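Local coordinates for protein acetone carboxylase alpha subunit (PDB 5M45) that belongs to the hydantoinase B/oxoprolinase family and carries a manganese ion as part of a six-chain assembly, at residues A117-M122 against H155-I160; R524-W527 against D531-M534. All blocks are in the same frame, centred on the assembly; numbering follows the deposited sequence.

Contact 1. Residues A117-M122 against H155-I160. With AE4 (3,6,9,12,15-pentaoxaheptadecan-1-ol), chain P.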
ATOM      1  N   ALA A 117     -16.753 -14.609   5.373  1.00 11.36           N
ATOM      2  CA  ALA A 117     -15.483 -14.944   6.000  1.00 11.29           C
ATOM      3  C   ALA A 117     -14.795 -13.708   6.623  1.00 11.22           C
ATOM      4  O   ALA A 117     -14.131 -13.837   7.635  1.00 11.27           O
ATOM      5  CB  ALA A 117     -14.567 -15.663   5.014  1.00 11.29           C
ATOM      6  N   ALA A 118     -14.964 -12.533   6.034  1.00 11.17           N
ATOM      7  CA  ALA A 118     -14.457 -11.291   6.633  1.00 11.33           C
ATOM      8  C   ALA A 118     -15.205 -10.952   7.941  1.00 11.59           C
ATOM      9  O   ALA A 118     -14.572 -10.563   8.933  1.00 11.70           O
ATOM     10  CB  ALA A 118     -14.526 -10.119   5.668  1.00 11.17           C
ATOM     11  N   ILE A 119     -16.524 -11.098   7.933  1.00 11.86           N
ATOM     12  CA  ILE A 119     -17.314 -10.928   9.158  1.00 12.16           C
ATOM     13  C   ILE A 119     -16.827 -11.934  10.247  1.00 12.26           C
ATOM     14  O   ILE A 119     -16.613 -11.549  11.399  1.00 12.25           O
ATOM     15  CB  ILE A 119     -18.821 -11.110   8.885  1.00 12.43           C
ATOM     16  CG1 ILE A 119     -19.373  -9.944   8.067  1.00 12.54           C
ATOM     17  CG2 ILE A 119     -19.614 -11.211  10.193  1.00 12.73           C
ATOM     18  CD1 ILE A 119     -20.669 -10.230   7.319  1.00 12.56           C
ATOM     19  N   LYS A 120     -16.605 -13.192   9.856  1.00 12.05           N
ATOM     20  CA  LYS A 120     -16.155 -14.195  10.820  1.00 12.21           C
ATOM     21  C   LYS A 120     -14.738 -13.888  11.382  1.00 12.27           C
ATOM     22  O   LYS A 120     -14.458 -14.176  12.557  1.00 12.23           O
ATOM     23  CB  LYS A 120     -16.247 -15.610  10.220  1.00 12.15           C
ATOM     24  CG  LYS A 120     -17.683 -16.051   9.969  1.00 12.18           C
ATOM     25  CD  LYS A 120     -17.812 -17.223   8.993  1.00 12.29           C
ATOM     26  CE  LYS A 120     -19.248 -17.386   8.532  1.00 12.31           C
ATOM     27  NZ  LYS A 120     -19.445 -18.523   7.618  1.00 12.42           N
ATOM     28  N   TYR A 121     -13.857 -13.298  10.565  1.00 12.27           N
ATOM     29  CA  TYR A 121     -12.564 -12.821  11.057  1.00 12.44           C
ATOM     30  C   TYR A 121     -12.743 -11.753  12.181  1.00 12.62           C
ATOM     31  O   TYR A 121     -12.047 -11.785  13.208  1.00 12.54           O
ATOM     32  CB  TYR A 121     -11.694 -12.266   9.912  1.00 12.38           C
ATOM     33  CG  TYR A 121     -10.279 -11.887  10.326  1.00 12.53           C
ATOM     34  CD1 TYR A 121      -9.264 -12.846  10.354  1.00 12.74           C
ATOM     35  CD2 TYR A 121      -9.955 -10.593  10.715  1.00 12.59           C
ATOM     36  CE1 TYR A 121      -7.966 -12.513  10.729  1.00 12.83           C
ATOM     37  CE2 TYR A 121      -8.647 -10.242  11.088  1.00 12.79           C
ATOM     38  CZ  TYR A 121      -7.661 -11.200  11.101  1.00 12.78           C
ATOM     39  OH  TYR A 121      -6.389 -10.898  11.479  1.00 12.99           O
ATOM     40  N   MET A 122     -13.638 -10.802  11.963  1.00 12.73           N
ATOM     41  CA  MET A 122     -13.987  -9.805  13.004  1.00 13.01           C
ATOM     42  C   MET A 122     -14.526 -10.452  14.270  1.00 13.25           C
ATOM     43  O   MET A 122     -14.153 -10.070  15.397  1.00 13.09           O
ATOM     44  CB  MET A 122     -14.968  -8.725  12.466  1.00 13.14           C
ATOM     45  CG  MET A 122     -14.389  -7.853  11.333  1.00 13.19           C
ATOM     46  SD  MET A 122     -15.354  -6.384  10.906  1.00 13.63           S
ATOM     47  CE  MET A 122     -16.605  -7.031   9.826  1.00 13.54           C
ATOM     48  N   HIS A 155     -15.082  -4.708  -0.538  1.00 11.20           N
ATOM     49  CA  HIS A 155     -16.275  -4.914   0.303  1.00 11.39           C
ATOM     50  C   HIS A 155     -16.584  -3.687   1.198  1.00 11.28           C
ATOM     51  O   HIS A 155     -15.662  -3.129   1.803  1.00 11.21           O
ATOM     52  CB  HIS A 155     -16.137  -6.109   1.271  1.00 11.65           C
ATOM     53  CG  HIS A 155     -15.527  -7.336   0.681  1.00 11.91           C
ATOM     54  ND1 HIS A 155     -14.851  -8.260   1.452  1.00 12.26           N
ATOM     55  CD2 HIS A 155     -15.522  -7.821  -0.584  1.00 12.08           C
ATOM     56  CE1 HIS A 155     -14.440  -9.260   0.678  1.00 12.25           C
ATOM     57  NE2 HIS A 155     -14.829  -9.007  -0.565  1.00 12.09           N
ATOM     58  N   THR A 156     -17.878  -3.335   1.299  1.00 11.16           N
ATOM     59  CA  THR A 156     -18.416  -2.441   2.327  1.00 11.14           C
ATOM     60  C   THR A 156     -19.388  -3.297   3.157  1.00 11.34           C
ATOM     61  O   THR A 156     -20.259  -3.973   2.605  1.00 11.27           O
ATOM     62  CB  THR A 156     -19.144  -1.225   1.728  1.00 11.17           C
ATOM     63  OG1 THR A 156     -18.235  -0.415   0.975  1.00 10.96           O
ATOM     64  CG2 THR A 156     -19.785  -0.350   2.840  1.00 11.25           C
ATOM     65  N   ILE A 157     -19.171  -3.330   4.473  1.00 11.45           N
ATOM     66  CA  ILE A 157     -19.934  -4.168   5.424  1.00 11.70           C
ATOM     67  C   ILE A 157     -20.537  -3.269   6.559  1.00 11.75           C
ATOM     68  O   ILE A 157     -19.826  -2.495   7.197  1.00 11.78           O
ATOM     69  CB  ILE A 157     -19.022  -5.276   6.004  1.00 11.72           C
ATOM     70  CG1 ILE A 157     -18.536  -6.252   4.912  1.00 11.67           C
ATOM     71  CG2 ILE A 157     -19.761  -6.071   7.074  1.00 11.89           C
ATOM     72  CD1 ILE A 157     -17.286  -7.029   5.339  1.00 11.62           C
ATOM     73  N   VAL A 158     -21.859  -3.365   6.767  1.00 11.88           N
ATOM     74  CA  VAL A 158     -22.601  -2.542   7.741  1.00 11.96           C
ATOM     75  C   VAL A 158     -23.379  -3.498   8.688  1.00 12.30           C
ATOM     76  O   VAL A 158     -24.138  -4.353   8.210  1.00 11.86           O
ATOM     77  CB  VAL A 158     -23.589  -1.606   7.020  1.00 11.89           C
ATOM     78  CG1 VAL A 158     -24.452  -0.868   8.016  1.00 12.05           C
ATOM     79  CG2 VAL A 158     -22.824  -0.641   6.118  1.00 11.96           C
ATOM     80  N   PRO A 159     -23.224  -3.334  10.019  1.00 12.80           N
ATOM     81  CA  PRO A 159     -24.038  -4.125  10.951  1.00 13.28           C
ATOM     82  C   PRO A 159     -25.475  -3.621  10.995  1.00 13.82           C
ATOM     83  O   PRO A 159     -25.736  -2.429  10.727  1.00 14.10           O
ATOM     84  CB  PRO A 159     -23.341  -3.923  12.305  1.00 13.38           C
ATOM     85  CG  PRO A 159     -22.768  -2.538  12.197  1.00 13.28           C
ATOM     86  CD  PRO A 159     -22.334  -2.403  10.740  1.00 12.98           C
ATOM     87  N   ILE A 160     -26.392  -4.537  11.287  1.00 14.17           N
ATOM     88  CA  ILE A 160     -27.827  -4.229  11.423  1.00 14.88           C
ATOM     89  C   ILE A 160     -28.280  -4.448  12.865  1.00 15.40           C
ATOM     90  O   ILE A 160     -28.086  -5.533  13.419  1.00 15.29           O
ATOM     91  CB  ILE A 160     -28.672  -5.106  10.456  1.00 14.85           C
ATOM     92  CG1 ILE A 160     -28.164  -4.925   9.016  1.00 14.76           C
ATOM     93  CG2 ILE A 160     -30.148  -4.763  10.596  1.00 15.03           C
ATOM     94  CD1 ILE A 160     -28.767  -5.865   7.974  1.00 15.04           C
TER
HETATM   95  C2  AE4 P 804     -16.465 -31.876   9.777  1.00 58.16           C
HETATM   96  C3  AE4 P 804     -16.517 -30.667  10.710  1.00 58.74           C
HETATM   97  O4  AE4 P 804     -17.780 -30.010  10.564  1.00 60.68           O
HETATM   98  C5  AE4 P 804     -18.164 -29.155  11.652  1.00 58.15           C
HETATM   99  C6  AE4 P 804     -19.073 -28.024  11.154  1.00 55.65           C
HETATM  100  O7  AE4 P 804     -18.422 -26.744  11.173  1.00 52.61           O
HETATM  101  C8  AE4 P 804     -17.422 -26.612  10.151  1.00 48.18           C
HETATM  102  C9  AE4 P 804     -16.731 -25.268  10.298  1.00 45.03           C
HETATM  103  C11 AE4 P 804     -16.821 -24.213   8.135  1.00 34.14           C
HETATM  104  O10 AE4 P 804     -17.374 -24.321   9.444  1.00 41.13           O
HETATM  105  C12 AE4 P 804     -17.952 -24.205   7.122  1.00 31.27           C
HETATM  106  O13 AE4 P 804     -18.456 -22.880   6.941  1.00 27.29           O
HETATM  107  C14 AE4 P 804     -19.056 -22.708   5.664  1.00 25.74           C
HETATM  108  C15 AE4 P 804     -19.752 -21.353   5.596  1.00 24.08           C
HETATM  109  O16 AE4 P 804     -18.752 -20.339   5.507  1.00 22.39           O
HETATM  110  C17 AE4 P 804     -18.505 -19.866   4.188  1.00 20.35           C
HETATM  111  C18 AE4 P 804     -17.564 -18.672   4.297  1.00 19.83           C
HETATM  112  O19 AE4 P 804     -18.158 -17.658   5.141  1.00 18.62           O
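Ile157 reaches from its strand into helix 111-124 and touches Ala118, Ile119 and Met122, three residues on one side of the helix. Its CB points at the helix and splits the side chain into two arms. The short arm, CG2, stands anti to the backbone N and meets Ile119 CG1 at 4.0 Å, with the two isoleucines passing at a slant; the same methyl lies 4.3 Å from Met122 CE. The longer arm starts at CG1, which lies beside the backbone N (chi1 -64°) and carries CD1 to 4.2 Å from Ala118 CB. The axes of the two segments come no closer than 10.6 Å, their N-to-C directions 56° apart, so side chains alone bridge the gap. Trp169 of the adjoining strand 165-175 touches both Ile119 and Ile157 and extends this apolar layer. Lys120 takes no part in the contact with the strand; its chain runs extended beyond CG to the AE4 molecule, where NZ donates to O19 at 2.9 Å while also forming a salt bridge with Asp100. Tyr121 OH, in turn, bonds to His218 and Arg222 of a second subunit. Between helix and strand there is no hydrogen bond; Ile157 pairs its backbone with Phe139 in the sheet. Between these two segments the contact is apolar and buried, so it rests on close fit and not on directional bonds.

Contact 2. Residues R524-W527 against D531-M534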
ATOM      1  N   ARG A 524      -8.181  -3.438 -31.466  1.00 13.08           N
ATOM      2  CA  ARG A 524      -8.108  -2.054 -30.958  1.00 13.16           C
ATOM      3  C   ARG A 524      -6.948  -1.267 -31.584  1.00 13.31           C
ATOM      4  O   ARG A 524      -5.852  -1.816 -31.788  1.00 13.10           O
ATOM      5  CB  ARG A 524      -7.928  -2.025 -29.450  1.00 12.95           C
ATOM      6  CG  ARG A 524      -8.782  -3.029 -28.660  1.00 12.86           C
ATOM      7  CD  ARG A 524     -10.272  -2.984 -28.965  1.00 12.99           C
ATOM      8  NE  ARG A 524     -10.942  -3.723 -27.910  1.00 13.01           N
ATOM      9  CZ  ARG A 524     -11.299  -3.241 -26.714  1.00 13.07           C
ATOM     10  NH1 ARG A 524     -11.143  -1.973 -26.396  1.00 13.06           N
ATOM     11  NH2 ARG A 524     -11.824  -4.068 -25.810  1.00 13.08           N
ATOM     12  N   MET A 525      -7.201   0.008 -31.835  1.00 13.42           N
ATOM     13  CA  MET A 525      -6.171   0.974 -32.215  1.00 13.72           C
ATOM     14  C   MET A 525      -6.059   2.007 -31.102  1.00 13.52           C
ATOM     15  O   MET A 525      -7.064   2.560 -30.662  1.00 13.76           O
ATOM     16  CB  MET A 525      -6.502   1.666 -33.540  1.00 14.23           C
ATOM     17  CG  MET A 525      -5.329   2.481 -34.099  1.00 14.61           C
ATOM     18  SD  MET A 525      -5.524   3.197 -35.779  1.00 15.36           S
ATOM     19  CE  MET A 525      -6.596   4.563 -35.359  1.00 15.39           C
ATOM     20  N   VAL A 526      -4.837   2.290 -30.656  1.00 13.40           N
ATOM     21  CA  VAL A 526      -4.607   3.332 -29.625  1.00 13.28           C
ATOM     22  C   VAL A 526      -4.961   4.715 -30.209  1.00 13.47           C
ATOM     23  O   VAL A 526      -4.580   5.051 -31.339  1.00 13.44           O
ATOM     24  CB  VAL A 526      -3.164   3.262 -29.105  1.00 13.34           C
ATOM     25  CG1 VAL A 526      -2.900   4.325 -28.043  1.00 13.35           C
ATOM     26  CG2 VAL A 526      -2.872   1.875 -28.494  1.00 13.15           C
ATOM     27  N   TRP A 527      -5.704   5.521 -29.444  1.00 13.49           N
ATOM     28  CA  TRP A 527      -6.230   6.785 -29.941  1.00 13.73           C
ATOM     29  C   TRP A 527      -6.548   7.804 -28.809  1.00 13.65           C
ATOM     30  O   TRP A 527      -7.384   7.530 -27.931  1.00 13.32           O
ATOM     31  CB  TRP A 527      -7.498   6.522 -30.778  1.00 14.02           C
ATOM     32  CG  TRP A 527      -8.096   7.781 -31.325  1.00 14.57           C
ATOM     33  CD1 TRP A 527      -9.217   8.447 -30.880  1.00 14.73           C
ATOM     34  CD2 TRP A 527      -7.557   8.557 -32.385  1.00 15.08           C
ATOM     35  NE1 TRP A 527      -9.403   9.594 -31.625  1.00 15.20           N
ATOM     36  CE2 TRP A 527      -8.391   9.691 -32.544  1.00 15.37           C
ATOM     37  CE3 TRP A 527      -6.414   8.430 -33.184  1.00 15.37           C
ATOM     38  CZ2 TRP A 527      -8.150  10.663 -33.518  1.00 15.87           C
ATOM     39  CZ3 TRP A 527      -6.170   9.388 -34.160  1.00 15.96           C
ATOM     40  CH2 TRP A 527      -7.020  10.523 -34.296  1.00 16.15           C
ATOM     41  N   ASP A 531       1.589   8.974 -23.076  1.00 13.83           N
ATOM     42  CA  ASP A 531       2.457   8.287 -22.122  1.00 13.83           C
ATOM     43  C   ASP A 531       1.821   6.945 -21.680  1.00 13.42           C
ATOM     44  O   ASP A 531       1.675   6.649 -20.490  1.00 13.32           O
ATOM     45  CB  ASP A 531       2.738   9.209 -20.919  1.00 13.91           C
ATOM     46  CG  ASP A 531       3.552  10.461 -21.298  1.00 14.42           C
ATOM     47  OD1 ASP A 531       4.067  10.568 -22.412  1.00 14.53           O
ATOM     48  OD2 ASP A 531       3.721  11.362 -20.430  1.00 14.68           O
ATOM     49  N   TRP A 532       1.443   6.157 -22.682  1.00 13.29           N
ATOM     50  CA  TRP A 532       0.566   5.015 -22.542  1.00 13.01           C
ATOM     51  C   TRP A 532       1.359   3.665 -22.559  1.00 12.96           C
ATOM     52  O   TRP A 532       2.395   3.548 -23.258  1.00 13.20           O
ATOM     53  CB  TRP A 532      -0.497   5.058 -23.671  1.00 12.87           C
ATOM     54  CG  TRP A 532      -1.663   4.111 -23.461  1.00 12.63           C
ATOM     55  CD1 TRP A 532      -1.949   2.987 -24.165  1.00 12.47           C
ATOM     56  CD2 TRP A 532      -2.686   4.235 -22.464  1.00 12.46           C
ATOM     57  NE1 TRP A 532      -3.066   2.400 -23.669  1.00 12.27           N
ATOM     58  CE2 TRP A 532      -3.547   3.149 -22.622  1.00 12.29           C
ATOM     59  CE3 TRP A 532      -2.965   5.182 -21.477  1.00 12.53           C
ATOM     60  CZ2 TRP A 532      -4.654   2.952 -21.805  1.00 12.21           C
ATOM     61  CZ3 TRP A 532      -4.068   4.993 -20.661  1.00 12.44           C
ATOM     62  CH2 TRP A 532      -4.908   3.877 -20.842  1.00 12.20           C
ATOM     63  N   THR A 533       0.868   2.690 -21.781  1.00 12.71           N
ATOM     64  CA  THR A 533       1.388   1.289 -21.777  1.00 12.75           C
ATOM     65  C   THR A 533       0.230   0.278 -21.810  1.00 12.52           C
ATOM     66  O   THR A 533      -0.888   0.612 -21.414  1.00 12.34           O
ATOM     67  CB  THR A 533       2.236   0.950 -20.535  1.00 12.79           C
ATOM     68  OG1 THR A 533       1.441   1.116 -19.352  1.00 12.85           O
ATOM     69  CG2 THR A 533       3.478   1.830 -20.484  1.00 13.05           C
ATOM     70  N   MET A 534       0.490  -0.937 -22.330  1.00 12.44           N
ATOM     71  CA  MET A 534      -0.477  -2.040 -22.287  1.00 12.22           C
ATOM     72  C   MET A 534       0.222  -3.390 -22.056  1.00 11.89           C
ATOM     73  O   MET A 534       1.432  -3.525 -22.259  1.00 11.94           O
ATOM     74  CB  MET A 534      -1.334  -2.101 -23.571  1.00 12.53           C
ATOM     75  CG  MET A 534      -1.987  -0.769 -23.973  1.00 12.94           C
ATOM     76  SD  MET A 534      -3.101  -0.821 -25.392  1.00 13.51           S
ATOM     77  CE  MET A 534      -4.464  -1.807 -24.740  1.00 13.18           C
TER
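Val526 presents its two methyls to two different side chains of the strand across from it, and these make up the close part of the contact. CG2 lies 4.1 Å from Met534 SD, the valine and methionine side chains running past each other in opposite directions. CG1, set anti to the backbone N (chi1 180°), comes obliquely to the Trp532 ring, 4.2 Å from CD1. These side chains fill a backbone spacing of 8.9 Å between the CA atoms of Val526 and Trp532. The two residues that receive the valine are also linked to each other: Trp532 NE1 makes a weak hydrogen bond to Met534 SD, 3.7 Å with an angle of 147° at the hydrogen, and the sulfur lies at the indole edge, in the plane of the ring. One sulfur thus meets both a methyl and an N-H. Beyond this buried patch the contact thins out. At the connecting end Trp527 and Asp531 are partly exposed and bind elsewhere: Asp531 OD2 to Gly755 N of a second subunit, and Trp527 NE1 to an acidic side chain of another protein's chain. Strand 520-526 pairs with 497-504 and 617-621, strand 532-535 with 440-442 and 610-612. Two successive strands that belong to different sheets and meet only through side chains, joined by a short connection in which the chain turns a corner at Asp531, form a beta arch.

In the fold
Both contacts are buried and apolar, their centres 22 Å and 27 Å from the centre of the chain, but they join different elements. Contact 1 lays a helix against an antiparallel sheet whose strand 153-162 begins at Asp153, a ligand of the manganese ion; contact 2 sets two strands of separate sheets face to face. They do not touch: centres 39 Å apart, nearest atoms about 24 Å, and both segments of contact 1 precede those of contact 2 in the sequence. Contact 1 meets through carbon atoms alone, whereas contact 2 brings in an indole and a sulfur. Each has a subunit boundary nearby: Tyr121 reaches a second subunit, while the arch also touches another protein.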